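Local coordinates for protein CRISPR-associated endonuclease Cas1 (Thermotoga maritima, PDB 4XTK) that probably acts as a metal-dependent endonuclease on double-stranded DNA within the CRISPR adaptive immune system, working as a homodimer that joins with Cas2, at residues I37-V42 against S62-P67; Y201-S206 against S303-E308; R128-D133 against I166-S171; D172-I177 against N252-N257. All blocks are in the same frame, centred on the assembly; numbering follows the deposited sequence.

Contact 1: residues I37-V42 against S62-P67; sequences IPVENV and SQKRIP
V39 sets its branched side chain across the end of I66, with V39 CB 3.7 Å from I66 CD1 and V39 CG1 4.0 Å from the same methyl. The two side chains cross at about a right angle. The I66 chain is extended (chi2 172°), which carries CD1 out over the mouth of the type I turn V39-V42, itself closed by the backbone bond from V42 N to V39 O. There the ethyl arm also runs against the V42 carbonyl: I66 CG1 lies 3.6 Å from V42 O, a contact of aliphatic carbon with oxygen. The other branch, I66 CG2, looks more loosely toward V42 CG1, at 4.4 Å. On the outer side of the patch K64, bent at chi2 (-70°), lays its methylenes beside V39, with K64 CE 4.1 Å from V39 CG2. Its ammonium NZ stays 6.2 Å from E40 OE2, an attraction at most through space. The second segment comes off helix 55-63 through a Schellman motif at R65, and both segments then lead into strands 42-47 and 68-71, parallel neighbours in one sheet of the N-terminal beta domain. I26 also covers V39, and V11 covers V42. With no hydrogen bond between the segments, cohesion here depends on burial of V39, V42 and I66, while the lysine contributes its hydrocarbon part.

Contact 2: residues Y201-S206 against S303-E308; sequences YTTVLS and SLIKME
Two helical turns face each other closely here, the CA atoms of V204 and I305 being 7.0 Å apart, and no hydrogen bond links them. I305 points from helix 301-316 at the other helix and presents both of its branches. Its CG2, anti to the backbone N (chi1 -58° being measured to CG1), meets the V204 methyl CG2, with I305 CG2 and V204 CG2 4.2 Å apart. The longer arm is extended at chi2 (172°), so that CD1 reaches toward the preceding residue on helix 188-208, where I305 CD1 comes within 4.5 Å of T203 CG2. The touch is thus methyl against methyl at both places, and rather light. T203 turns its CG2 to this apolar patch while its hydroxyl is engaged otherwise, hydrogen-bonded with Y282 OH and with the carbonyl of L199 one turn back. The T203 carbonyl receives the hydroxyl of S206, OG lying 3.0 Å from T203 O and tilted 24° from the carbonyl plane, a bond that folds the serine side chain back on its own helix. L207, further along helix 188-208, also packs on I305 and K306. Both helices additionally lean on helix 230-252, Y201 touching L232 and A235, and L304 touching F238. The V204 side chain is about 9 Å from that of E236 and about 10 Å from that of H221, probable manganese ligands by analogy with relatives. Helix-on-helix packing of this kind, near the probable metal site, is characteristic of the mainly alpha-helical C-terminal catalytic domain of Cas1.

Contact 3: residues R128-D133 against I166-S171; sequences RKVRAD and IDSLVS
The guanidinium of R128 is carried past L169, and the touching is done by the arginine's aliphatic stem: R128 CD lies 3.6 Å from L169 CD1, and R128 CB 3.8 Å from that methyl. The chain is extended from CG to NE (chi2 169°), so the flat end passes beyond the leucine, where NH2 makes a weak hydrogen bond to N249. A second guanidinium, that of R131, has D133 OD1 over the centre of one face, 4.2 Å above the plane. Its NH1 is 3.2 Å from D133 OD2, but with no N-H aimed at that oxygen the pairing is one of charges alone. L169 spreads its fork between two partners, for while CD1 meets the arginine, L169 CD2 packs 3.7 Å from V130 CG2. The V130 methyl also faces S168 OG at 4.1 Å, a hydroxyl hydrogen-bonded to the M165 carbonyl. K129, with positive phi, ends helix 103-127 in a Schellman motif, and the segment after helix 148-166 approaches that helix end. L248 of helix 230-252 touches both R128 and L169, and L125 of helix 103-127 supports V130.

Contact 4: residues D172-I177 against N252-N257; sequences DERFRI and NTRQIN
D172 OD2 is gripped twice by R174, whose guanidinium also comes up to R254 across the contact. The stronger of the two bonds runs from R174 NH2 to D172 OD2 at 2.7 Å, an N-H...O angle of 154°, using the syn lone pair of the carboxylate and lying near the guanidinium plane. The other, from R174 NE to D172 OD2 at 3.1 Å, is weak. A bend at chi3 (-53°) brings the arginine head back over its own segment to make this salt bridge. R174 NH2 then lies 3.7 Å from R254 NH1, each at the other's edge, with the two guanidinium planes only 2° apart. The like charges are gathered round a shared anion: the carboxylate of E258 forms salt bridges with R174 NH2 through one oxygen and with R254 NH1 through the other. N257 CB covers one face of R254, 3.5 Å above the guanidinium plane and offset toward its rim, and N257 ND2 makes a weak bond to R254 O. Beneath the charges, F175 reaches the N257 backbone, its CZ 3.4 Å from N257 CA, with N257 C in the ring plane at its edge. The ring approaches I256 O obliquely, F175 CE2 being 4.2 Å away. F175 also meets the ring of F188 at the start of helix 188-208 and packs on V251 of helix 230-252, while I256 rests on L277, so the short 3-10 turn 173-175 packs through F175 against helices 188-208 and 230-252, and segment 252-257 leans on helix 272-287.

In the fold
Contact 1 belongs to the beta domain, whereas the other three lie in the helical domain. Contact 2 is near the centre of the chain and purely aliphatic across its helices; contact 1 is also buried but joins turns beside strands. Contacts 3 and 4 occupy the side of the chain opposite contact 1, with centres about 53 Å from it. They adjoin each other, about 15 Å between centres, and are probably linked by hydrogen bonds from I177 N to D167 OD1 and from N252 ND2 to L169 O. Contact 3 is a surface patch, and contact 4 sets an ion-pair network beside a buried aromatic ring. Helix 230-252 borders contacts 2, 3 and 4.

Contact 1: residues I37-V42 against S62-P67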
# COMPACT_ATOMS: atom_id res chain seq x y z
N ILE E 37 10.04 21.85 -10.40
CA ILE E 37 8.85 21.61 -9.61
C ILE E 37 9.03 22.14 -8.18
O ILE E 37 9.78 21.55 -7.39
CB ILE E 37 8.52 20.10 -9.54
CG1 ILE E 37 8.78 19.44 -10.90
CG2 ILE E 37 7.09 19.89 -9.08
CD1 ILE E 37 9.54 18.13 -10.80
N PRO E 38 8.34 23.24 -7.85
CA PRO E 38 8.37 23.76 -6.48
C PRO E 38 7.69 22.78 -5.54
O PRO E 38 6.63 22.25 -5.89
CB PRO E 38 7.58 25.07 -6.58
CG PRO E 38 7.55 25.41 -8.03
CD PRO E 38 7.54 24.09 -8.74
N VAL E 39 8.29 22.51 -4.39
CA VAL E 39 7.76 21.52 -3.47
C VAL E 39 6.81 22.08 -2.41
O VAL E 39 6.10 21.33 -1.74
CB VAL E 39 8.90 20.78 -2.75
CG1 VAL E 39 9.73 20.00 -3.75
CG2 VAL E 39 9.78 21.77 -1.99
N GLU E 40 6.78 23.41 -2.29
CA GLU E 40 6.18 24.06 -1.12
C GLU E 40 4.72 23.71 -0.86
O GLU E 40 4.30 23.57 0.29
CB GLU E 40 6.33 25.58 -1.24
CG GLU E 40 7.21 26.19 -0.16
CD GLU E 40 6.47 26.37 1.16
OE1 GLU E 40 5.47 27.11 1.18
OE2 GLU E 40 6.90 25.77 2.17
N ASN E 41 3.93 23.62 -1.92
CA ASN E 41 2.54 23.19 -1.81
C ASN E 41 2.30 21.72 -2.18
O ASN E 41 1.16 21.29 -2.28
CB ASN E 41 1.63 24.07 -2.65
CG ASN E 41 0.28 24.28 -2.00
OD1 ASN E 41 0.18 24.34 -0.78
ND2 ASN E 41 -0.76 24.37 -2.81
N VAL E 42 3.36 20.97 -2.43
CA VAL E 42 3.22 19.60 -2.91
C VAL E 42 3.15 18.57 -1.80
O VAL E 42 4.06 18.46 -0.98
CB VAL E 42 4.38 19.23 -3.83
CG1 VAL E 42 4.24 17.78 -4.31
CG2 VAL E 42 4.44 20.19 -5.00
N SER E 62 12.40 13.01 1.48
CA SER E 62 12.22 12.55 2.84
C SER E 62 12.24 13.73 3.82
O SER E 62 11.44 13.78 4.75
CB SER E 62 13.30 11.53 3.21
OG SER E 62 13.10 11.00 4.50
N GLN E 63 13.15 14.67 3.59
CA GLN E 63 13.25 15.87 4.42
C GLN E 63 12.03 16.76 4.25
O GLN E 63 11.60 17.43 5.18
CB GLN E 63 14.52 16.67 4.07
CG GLN E 63 15.83 16.00 4.49
CD GLN E 63 17.06 16.69 3.91
OE1 GLN E 63 16.95 17.67 3.17
NE2 GLN E 63 18.24 16.18 4.24
N LYS E 64 11.46 16.77 3.05
CA LYS E 64 10.27 17.56 2.76
C LYS E 64 9.00 16.76 3.05
O LYS E 64 7.88 17.26 2.87
CB LYS E 64 10.28 18.02 1.30
CG LYS E 64 11.44 18.93 0.94
CD LYS E 64 11.31 20.30 1.59
CE LYS E 64 12.42 21.24 1.15
NZ LYS E 64 12.24 22.62 1.69
N ARG E 65 9.18 15.52 3.48
CA ARG E 65 8.08 14.64 3.87
C ARG E 65 7.12 14.43 2.70
O ARG E 65 5.90 14.37 2.87
CB ARG E 65 7.38 15.21 5.10
CG ARG E 65 8.34 15.32 6.29
CD ARG E 65 7.75 15.99 7.52
NE ARG E 65 8.70 15.93 8.63
CZ ARG E 65 8.47 16.41 9.85
NH1 ARG E 65 7.32 17.00 10.14
NH2 ARG E 65 9.41 16.30 10.78
N ILE E 66 7.69 14.31 1.50
CA ILE E 66 6.95 14.11 0.27
C ILE E 66 7.18 12.72 -0.30
O ILE E 66 8.28 12.41 -0.77
CB ILE E 66 7.36 15.13 -0.81
CG1 ILE E 66 7.06 16.56 -0.34
CG2 ILE E 66 6.69 14.81 -2.13
CD1 ILE E 66 7.61 17.62 -1.26
N PRO E 67 6.14 11.88 -0.29
CA PRO E 67 6.29 10.56 -0.91
C PRO E 67 6.20 10.67 -2.41
O PRO E 67 5.62 11.63 -2.94
CB PRO E 67 5.13 9.76 -0.32
CG PRO E 67 4.17 10.76 0.23
CD PRO E 67 4.74 12.14 0.08

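Contact 2: residues Y201-S206 against S303-E308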
# COMPACT_ATOMS: atom_id res chain seq x y z
N TYR E 201 -12.33 -3.56 -15.38
CA TYR E 201 -11.98 -3.81 -13.99
C TYR E 201 -10.54 -3.41 -13.69
O TYR E 201 -10.26 -2.80 -12.66
CB TYR E 201 -12.17 -5.29 -13.64
CG TYR E 201 -13.58 -5.79 -13.76
CD1 TYR E 201 -14.66 -4.91 -13.64
CD2 TYR E 201 -13.84 -7.13 -14.00
CE1 TYR E 201 -15.97 -5.37 -13.76
CE2 TYR E 201 -15.15 -7.60 -14.11
CZ TYR E 201 -16.21 -6.72 -13.99
OH TYR E 201 -17.50 -7.18 -14.11
N THR E 202 -9.63 -3.75 -14.59
CA THR E 202 -8.22 -3.43 -14.40
C THR E 202 -8.01 -1.93 -14.53
O THR E 202 -7.19 -1.34 -13.83
CB THR E 202 -7.34 -4.19 -15.42
OG1 THR E 202 -7.37 -5.58 -15.11
CG2 THR E 202 -5.89 -3.72 -15.37
N THR E 203 -8.78 -1.31 -15.42
CA THR E 203 -8.65 0.11 -15.67
C THR E 203 -9.09 0.90 -14.46
O THR E 203 -8.36 1.79 -13.99
CB THR E 203 -9.47 0.55 -16.88
OG1 THR E 203 -8.96 -0.11 -18.05
CG2 THR E 203 -9.38 2.05 -17.07
N VAL E 204 -10.27 0.57 -13.94
CA VAL E 204 -10.77 1.24 -12.75
C VAL E 204 -9.81 1.05 -11.58
O VAL E 204 -9.54 1.99 -10.82
CB VAL E 204 -12.16 0.71 -12.34
CG1 VAL E 204 -12.66 1.46 -11.12
CG2 VAL E 204 -13.14 0.85 -13.50
N LEU E 205 -9.26 -0.16 -11.47
CA LEU E 205 -8.31 -0.49 -10.41
C LEU E 205 -7.06 0.39 -10.43
O LEU E 205 -6.65 0.91 -9.39
CB LEU E 205 -7.89 -1.95 -10.51
CG LEU E 205 -6.91 -2.40 -9.41
CD1 LEU E 205 -7.49 -2.09 -8.04
CD2 LEU E 205 -6.58 -3.88 -9.55
N SER E 206 -6.47 0.57 -11.60
CA SER E 206 -5.25 1.36 -11.69
C SER E 206 -5.56 2.82 -11.37
O SER E 206 -4.73 3.53 -10.80
CB SER E 206 -4.59 1.22 -13.07
OG SER E 206 -5.37 1.81 -14.09
N SER E 303 -11.57 10.18 -17.80
CA SER E 303 -11.83 11.28 -16.88
C SER E 303 -13.14 11.05 -16.14
O SER E 303 -13.24 11.37 -14.96
CB SER E 303 -11.85 12.61 -17.63
OG SER E 303 -10.53 13.01 -17.95
N LEU E 304 -14.13 10.50 -16.84
CA LEU E 304 -15.41 10.20 -16.22
C LEU E 304 -15.25 9.22 -15.05
O LEU E 304 -15.89 9.38 -14.01
CB LEU E 304 -16.40 9.63 -17.24
CG LEU E 304 -17.23 10.63 -18.05
CD1 LEU E 304 -18.32 9.90 -18.82
CD2 LEU E 304 -17.83 11.70 -17.16
N ILE E 305 -14.40 8.22 -15.25
CA ILE E 305 -14.13 7.25 -14.19
C ILE E 305 -13.39 7.96 -13.06
O ILE E 305 -13.73 7.79 -11.89
CB ILE E 305 -13.29 6.06 -14.71
CG1 ILE E 305 -14.03 5.36 -15.86
CG2 ILE E 305 -13.01 5.07 -13.60
CD1 ILE E 305 -13.20 4.30 -16.55
N LYS E 306 -12.41 8.77 -13.42
CA LYS E 306 -11.67 9.57 -12.46
C LYS E 306 -12.62 10.42 -11.62
O LYS E 306 -12.48 10.49 -10.40
CB LYS E 306 -10.66 10.48 -13.18
CG LYS E 306 -9.35 9.81 -13.59
CD LYS E 306 -8.49 10.78 -14.39
CE LYS E 306 -7.36 10.09 -15.15
NZ LYS E 306 -6.06 10.81 -15.00
N MET E 307 -13.58 11.05 -12.29
CA MET E 307 -14.51 11.96 -11.64
C MET E 307 -15.41 11.23 -10.65
O MET E 307 -15.70 11.74 -9.57
CB MET E 307 -15.36 12.69 -12.68
CG MET E 307 -14.61 13.75 -13.46
SD MET E 307 -15.68 14.58 -14.66
CE MET E 307 -17.15 14.82 -13.65
N GLU E 308 -15.85 10.03 -11.03
CA GLU E 308 -16.71 9.23 -10.18
C GLU E 308 -15.98 8.81 -8.91
O GLU E 308 -16.56 8.77 -7.82
CB GLU E 308 -17.22 8.00 -10.94
CG GLU E 308 -18.36 7.28 -10.25
CD GLU E 308 -19.60 8.15 -10.10
OE1 GLU E 308 -19.81 9.03 -10.96
OE2 GLU E 308 -20.36 7.94 -9.13

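Contact 3: residues R128-D133 against I166-S171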
# COMPACT_ATOMS: atom_id res chain seq x y z
N ARG E 128 -29.68 4.21 -28.87
CA ARG E 128 -29.72 3.24 -29.95
C ARG E 128 -31.14 2.88 -30.40
O ARG E 128 -31.33 1.94 -31.17
CB ARG E 128 -28.93 2.00 -29.57
CG ARG E 128 -27.43 2.26 -29.69
CD ARG E 128 -26.58 1.18 -29.10
NE ARG E 128 -25.16 1.55 -29.15
CZ ARG E 128 -24.37 1.32 -30.19
NH1 ARG E 128 -24.85 0.73 -31.28
NH2 ARG E 128 -23.10 1.69 -30.14
N LYS E 129 -32.12 3.62 -29.89
CA LYS E 129 -33.53 3.50 -30.29
C LYS E 129 -34.12 2.15 -29.88
O LYS E 129 -34.89 1.54 -30.63
CB LYS E 129 -33.68 3.71 -31.80
CG LYS E 129 -32.97 4.95 -32.34
CD LYS E 129 -33.83 6.19 -32.21
CE LYS E 129 -34.55 6.50 -33.52
N VAL E 130 -33.76 1.69 -28.69
CA VAL E 130 -34.29 0.48 -28.10
C VAL E 130 -35.15 0.84 -26.88
O VAL E 130 -34.81 1.77 -26.15
CB VAL E 130 -33.15 -0.49 -27.69
CG1 VAL E 130 -33.69 -1.68 -26.90
CG2 VAL E 130 -32.38 -0.95 -28.91
N ARG E 131 -36.24 0.11 -26.66
CA ARG E 131 -37.13 0.37 -25.52
C ARG E 131 -36.46 0.01 -24.19
O ARG E 131 -35.99 -1.11 -24.01
CB ARG E 131 -38.43 -0.43 -25.66
CG ARG E 131 -38.97 -0.47 -27.08
CD ARG E 131 -40.40 0.05 -27.13
NE ARG E 131 -41.36 -0.91 -26.61
CZ ARG E 131 -42.28 -0.63 -25.69
NH1 ARG E 131 -42.36 0.59 -25.18
NH2 ARG E 131 -43.12 -1.58 -25.28
N ALA E 132 -36.38 0.98 -23.29
CA ALA E 132 -35.77 0.75 -21.98
C ALA E 132 -36.79 0.53 -20.85
O ALA E 132 -36.41 0.37 -19.69
CB ALA E 132 -34.85 1.92 -21.63
N ASP E 133 -38.08 0.54 -21.18
CA ASP E 133 -39.14 0.55 -20.17
C ASP E 133 -39.13 -0.69 -19.27
O ASP E 133 -39.56 -0.63 -18.12
CB ASP E 133 -40.51 0.71 -20.83
CG ASP E 133 -40.84 -0.42 -21.79
OD1 ASP E 133 -39.92 -1.17 -22.18
OD2 ASP E 133 -42.03 -0.56 -22.16
N ILE E 166 -29.99 -5.70 -25.53
CA ILE E 166 -28.82 -5.43 -26.36
C ILE E 166 -28.77 -6.38 -27.55
O ILE E 166 -28.32 -6.02 -28.63
CB ILE E 166 -27.51 -5.55 -25.54
CG1 ILE E 166 -27.41 -4.40 -24.53
CG2 ILE E 166 -26.30 -5.52 -26.44
CD1 ILE E 166 -27.42 -3.04 -25.17
N ASP E 167 -29.26 -7.60 -27.35
CA ASP E 167 -29.25 -8.61 -28.40
C ASP E 167 -30.12 -8.26 -29.61
O ASP E 167 -29.98 -8.86 -30.67
CB ASP E 167 -29.67 -9.97 -27.84
CG ASP E 167 -28.50 -10.78 -27.33
OD1 ASP E 167 -27.35 -10.46 -27.70
OD2 ASP E 167 -28.74 -11.73 -26.56
N SER E 168 -31.01 -7.29 -29.46
CA SER E 168 -31.85 -6.87 -30.58
C SER E 168 -31.07 -5.97 -31.53
O SER E 168 -31.53 -5.67 -32.63
CB SER E 168 -33.11 -6.16 -30.09
OG SER E 168 -32.81 -4.98 -29.38
N LEU E 169 -29.88 -5.55 -31.11
CA LEU E 169 -29.00 -4.73 -31.94
C LEU E 169 -27.96 -5.56 -32.68
O LEU E 169 -27.20 -5.03 -33.48
CB LEU E 169 -28.30 -3.68 -31.07
CG LEU E 169 -29.25 -2.67 -30.42
CD1 LEU E 169 -28.50 -1.82 -29.42
CD2 LEU E 169 -29.91 -1.81 -31.49
N VAL E 170 -27.95 -6.86 -32.41
CA VAL E 170 -26.95 -7.75 -33.00
C VAL E 170 -27.51 -8.49 -34.21
O VAL E 170 -28.46 -9.26 -34.10
CB VAL E 170 -26.44 -8.77 -31.99
CG1 VAL E 170 -25.48 -9.73 -32.66
CG2 VAL E 170 -25.76 -8.06 -30.84
N SER E 171 -26.92 -8.24 -35.38
CA SER E 171 -27.40 -8.82 -36.62
C SER E 171 -27.13 -10.32 -36.72
O SER E 171 -28.05 -11.11 -36.98
CB SER E 171 -26.76 -8.09 -37.80
OG SER E 171 -26.76 -6.69 -37.58

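Contact 4: residues D172-I177 against N252-N257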
# COMPACT_ATOMS: atom_id res chain seq x y z
N ASP E 172 -25.88 -10.72 -36.53
CA ASP E 172 -25.51 -12.13 -36.61
C ASP E 172 -25.84 -12.83 -35.30
O ASP E 172 -25.29 -12.50 -34.25
CB ASP E 172 -24.02 -12.27 -36.93
CG ASP E 172 -23.66 -13.65 -37.45
OD1 ASP E 172 -24.48 -14.57 -37.30
OD2 ASP E 172 -22.54 -13.81 -37.98
N GLU E 173 -26.71 -13.83 -35.36
CA GLU E 173 -27.19 -14.45 -34.13
C GLU E 173 -26.13 -15.36 -33.50
O GLU E 173 -26.22 -15.66 -32.31
CB GLU E 173 -28.49 -15.22 -34.36
CG GLU E 173 -28.70 -15.75 -35.76
CD GLU E 173 -30.04 -16.47 -35.91
OE1 GLU E 173 -30.94 -15.92 -36.58
OE2 GLU E 173 -30.19 -17.58 -35.35
N ARG E 174 -25.13 -15.76 -34.27
CA ARG E 174 -23.98 -16.46 -33.70
C ARG E 174 -23.30 -15.59 -32.65
O ARG E 174 -22.62 -16.09 -31.76
CB ARG E 174 -22.96 -16.84 -34.78
CG ARG E 174 -23.42 -17.90 -35.77
CD ARG E 174 -22.37 -18.12 -36.83
NE ARG E 174 -21.97 -16.86 -37.47
CZ ARG E 174 -21.13 -16.77 -38.50
NH1 ARG E 174 -20.60 -17.86 -39.02
NH2 ARG E 174 -20.84 -15.58 -39.01
N PHE E 175 -23.47 -14.28 -32.81
CA PHE E 175 -22.89 -13.28 -31.92
C PHE E 175 -23.84 -12.67 -30.89
O PHE E 175 -23.47 -11.71 -30.22
CB PHE E 175 -22.24 -12.19 -32.76
CG PHE E 175 -20.98 -12.63 -33.43
CD1 PHE E 175 -21.02 -13.27 -34.66
CD2 PHE E 175 -19.76 -12.47 -32.80
CE1 PHE E 175 -19.87 -13.71 -35.26
CE2 PHE E 175 -18.60 -12.90 -33.39
CZ PHE E 175 -18.65 -13.52 -34.62
N ARG E 176 -25.07 -13.17 -30.80
CA ARG E 176 -25.98 -12.70 -29.75
C ARG E 176 -25.57 -13.21 -28.37
O ARG E 176 -25.05 -14.32 -28.24
CB ARG E 176 -27.43 -13.11 -30.06
CG ARG E 176 -27.96 -12.48 -31.33
CD ARG E 176 -29.46 -12.60 -31.46
NE ARG E 176 -29.94 -11.73 -32.53
CZ ARG E 176 -31.16 -11.21 -32.58
NH1 ARG E 176 -32.04 -11.47 -31.62
NH2 ARG E 176 -31.51 -10.42 -33.59
N ILE E 177 -25.80 -12.39 -27.36
CA ILE E 177 -25.47 -12.75 -25.98
C ILE E 177 -26.33 -13.89 -25.49
O ILE E 177 -25.89 -14.71 -24.69
CB ILE E 177 -25.64 -11.55 -25.04
CG1 ILE E 177 -24.87 -10.33 -25.58
CG2 ILE E 177 -25.21 -11.90 -23.62
CD1 ILE E 177 -25.24 -9.03 -24.91
N ASN E 252 -20.65 -5.98 -35.22
CA ASN E 252 -21.48 -5.52 -36.32
C ASN E 252 -20.67 -5.03 -37.51
O ASN E 252 -21.17 -5.01 -38.64
CB ASN E 252 -22.43 -4.41 -35.85
CG ASN E 252 -23.67 -4.95 -35.15
OD1 ASN E 252 -24.01 -6.13 -35.26
ND2 ASN E 252 -24.37 -4.08 -34.43
N THR E 253 -19.42 -4.61 -37.29
CA THR E 253 -18.57 -4.21 -38.41
C THR E 253 -17.68 -5.36 -38.85
O THR E 253 -16.87 -5.21 -39.76
CB THR E 253 -17.69 -2.99 -38.08
OG1 THR E 253 -16.79 -3.31 -37.02
CG2 THR E 253 -18.55 -1.79 -37.70
N ARG E 254 -17.84 -6.50 -38.18
CA ARG E 254 -17.07 -7.71 -38.46
C ARG E 254 -15.57 -7.49 -38.25
O ARG E 254 -14.75 -8.23 -38.80
CB ARG E 254 -17.34 -8.20 -39.88
CG ARG E 254 -18.73 -8.76 -40.10
CD ARG E 254 -18.76 -10.25 -39.88
NE ARG E 254 -17.89 -10.94 -40.84
CZ ARG E 254 -17.75 -12.25 -40.89
NH1 ARG E 254 -18.41 -13.04 -40.06
NH2 ARG E 254 -16.93 -12.79 -41.79
N GLN E 255 -15.20 -6.49 -37.46
CA GLN E 255 -13.81 -6.33 -37.06
C GLN E 255 -13.45 -7.51 -36.19
O GLN E 255 -12.35 -8.04 -36.27
CB GLN E 255 -13.59 -5.03 -36.30
CG GLN E 255 -13.57 -3.79 -37.16
CD GLN E 255 -13.20 -2.57 -36.35
OE1 GLN E 255 -14.07 -1.77 -36.00
NE2 GLN E 255 -11.92 -2.42 -36.04
N ILE E 256 -14.40 -7.89 -35.34
CA ILE E 256 -14.33 -9.13 -34.60
C ILE E 256 -15.34 -10.10 -35.22
O ILE E 256 -16.52 -9.78 -35.36
CB ILE E 256 -14.65 -8.92 -33.11
CG1 ILE E 256 -13.52 -8.14 -32.41
CG2 ILE E 256 -14.87 -10.27 -32.42
CD1 ILE E 256 -12.24 -8.94 -32.21
N ASN E 257 -14.87 -11.28 -35.60
CA ASN E 257 -15.76 -12.34 -36.06
C ASN E 257 -15.22 -13.71 -35.69
O ASN E 257 -14.27 -13.84 -34.92
CB ASN E 257 -15.99 -12.25 -37.57
CG ASN E 257 -14.70 -12.23 -38.36
OD1 ASN E 257 -13.93 -13.19 -38.34
ND2 ASN E 257 -14.46 -11.13 -39.07